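Putative transcriptional regulator, IclR family (Arthrobacter aurescens, PDB 3OBF) probably binds DNA as a transcription factor of the IclR family, the piece described here being its C-terminal, GAF-like domain. Local coordinates at residues I141-K145 / F146-Q150. Numbering follows the deposited sequence.
Sequences IPAPK and FRVSQ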
loop_
_atom_site.group_PDB
_atom_site.type_symbol
_atom_site.label_atom_id
_atom_site.label_comp_id
_atom_site.label_asym_id
_atom_site.label_seq_id
_atom_site.Cartn_x
_atom_site.Cartn_y
_atom_site.Cartn_z
ATOM N N ILE A 141 3.442 -1.566 4.823
ATOM C CA ILE A 141 4.464 -1.435 5.833
ATOM C C ILE A 141 4.967 0.002 5.750
ATOM O O ILE A 141 5.715 0.352 4.824
ATOM C CB ILE A 141 5.665 -2.444 5.668
ATOM C CG1 ILE A 141 5.192 -3.916 5.651
ATOM C CG2 ILE A 141 6.700 -2.215 6.814
ATOM C CD1 ILE A 141 6.331 -4.938 5.365
ATOM N N PRO A 142 4.530 0.860 6.685
ATOM C CA PRO A 142 5.168 2.183 6.781
ATOM C C PRO A 142 6.340 2.157 7.766
ATOM O O PRO A 142 6.313 1.384 8.707
ATOM C CB PRO A 142 4.046 3.051 7.317
ATOM C CG PRO A 142 3.199 2.028 8.258
ATOM C CD PRO A 142 3.494 0.646 7.720
ATOM N N ALA A 143 7.364 2.976 7.561
ATOM C CA ALA A 143 8.528 3.012 8.462
ATOM C C ALA A 143 9.212 4.406 8.431
ATOM O O ALA A 143 9.052 5.152 7.452
ATOM C CB ALA A 143 9.521 1.910 8.088
ATOM N N PRO A 144 9.944 4.775 9.504
ATOM C CA PRO A 144 10.654 6.077 9.396
ATOM C C PRO A 144 11.867 5.986 8.466
ATOM O O PRO A 144 12.623 4.995 8.530
ATOM C CB PRO A 144 11.080 6.394 10.833
ATOM C CG PRO A 144 10.808 5.136 11.649
ATOM C CD PRO A 144 9.868 4.263 10.888
ATOM N N LYS A 145 12.021 6.992 7.592
ATOM C CA LYS A 145 13.105 6.992 6.611
ATOM C C LYS A 145 14.491 6.838 7.231
ATOM O O LYS A 145 15.312 6.111 6.687
ATOM C CB LYS A 145 13.072 8.212 5.680
ATOM C CG LYS A 145 13.973 8.040 4.436
ATOM C CD LYS A 145 13.464 8.844 3.226
ATOM C CE LYS A 145 14.517 8.962 2.134
ATOM N NZ LYS A 145 14.499 10.318 1.459
ATOM N N PHE A 146 14.736 7.483 8.375
ATOM C CA PHE A 146 16.077 7.444 8.966
ATOM C C PHE A 146 16.660 6.022 9.120
ATOM O O PHE A 146 17.864 5.830 8.966
ATOM C CB PHE A 146 16.168 8.247 10.283
ATOM C CG PHE A 146 15.441 7.619 11.442
ATOM C CD1 PHE A 146 16.030 6.583 12.181
ATOM C CD2 PHE A 146 14.172 8.067 11.812
ATOM C CE1 PHE A 146 15.357 5.987 13.254
ATOM C CE2 PHE A 146 13.503 7.483 12.888
ATOM C CZ PHE A 146 14.095 6.440 13.607
ATOM N N ARG A 147 15.815 5.023 9.388
ATOM C CA ARG A 147 16.353 3.696 9.682
ATOM C C ARG A 147 16.219 2.725 8.533
ATOM O O ARG A 147 16.596 1.563 8.646
ATOM C CB ARG A 147 15.793 3.119 10.999
ATOM C CG ARG A 147 14.272 3.088 11.153
ATOM C CD ARG A 147 13.894 2.234 12.375
ATOM N NE ARG A 147 12.460 1.916 12.436
ATOM C CZ ARG A 147 11.662 2.239 13.453
ATOM N NH1 ARG A 147 12.162 2.888 14.510
ATOM N NH2 ARG A 147 10.365 1.914 13.418
ATOM N N VAL A 148 15.697 3.211 7.420
ATOM C CA VAL A 148 15.426 2.361 6.266
ATOM C C VAL A 148 16.177 2.897 5.074
ATOM O O VAL A 148 15.918 4.005 4.609
ATOM C CB VAL A 148 13.900 2.273 5.893
ATOM C CG1 VAL A 148 13.701 1.354 4.708
ATOM C CG2 VAL A 148 13.062 1.773 7.062
ATOM N N SER A 149 17.115 2.096 4.601
ATOM C CA SER A 149 17.864 2.380 3.407
ATOM C C SER A 149 17.135 1.699 2.262
ATOM O O SER A 149 16.187 0.907 2.482
ATOM C CB SER A 149 19.265 1.769 3.544
ATOM O OG SER A 149 19.160 0.357 3.612
ATOM N N GLN A 150 17.579 2.004 1.038
ATOM C CA GLN A 150 17.002 1.389 -0.152
ATOM C C GLN A 150 17.003 -0.141 -0.059
ATOM O O GLN A 150 16.046 -0.787 -0.471
ATOM C CB GLN A 150 17.688 1.872 -1.437
ATOM C CG GLN A 150 16.892 1.517 -2.703
ATOM C CD GLN A 150 17.029 2.565 -3.819
ATOM O OE1 GLN A 150 17.998 3.340 -3.865
ATOM N NE2 GLN A 150 16.047 2.587 -4.727
#
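Pro144 packs against two side chains of the turn that follows it, the guanidinium of Arg147 and the ring of Phe146, a worked example of a proline at the end of a strand packed against the turn that leads to a helix. The turn is a short 3-10 segment linking strand 135-144, inside the antiparallel sheet of the GAF-like IclR C-terminal domain, to helix 150-170. Its backbone closes with a weak hydrogen bond from Arg147 N to Pro144 O (3.3 Å) and a sounder one from Val148 N to Lys145 O (3.0 Å), whose donor stands well above the carbonyl plane.

The tightly packed side faces the protein. Val148 CG1 is anti to the backbone N (chi1 -179°), which leaves CG2 to meet Ala143 CB at 3.7 Å; the same side chain also touches Val122 and Leu153, joining the turn to the neighbouring strand and the last helix. With CG between its backbone N and carbonyl carbon (chi1 53°), Arg147 sends an extended chain across Pro144 so that CG of the proline sits over the centre of one guanidinium face, 3.5 Å above the plane. A salt bridge from NH2 to Glu22 and a hydrogen bond from NH1 to the carbonyl of His44 fix the rotation of the group. A leucine in place of Arg147 would probably leave Glu22 without this positive mate and the His44 carbonyl without its donor, loosening the tie between the turn and those loops.

The outer side is the more solvent-exposed one. Lys145 starts out away from residues 146-150, and its side chain makes a cation-pi contact with Phe114, while Phe146, though exposed, still meets the proline closely and obliquely, CE2 lying 3.4 Å from Pro144 CB.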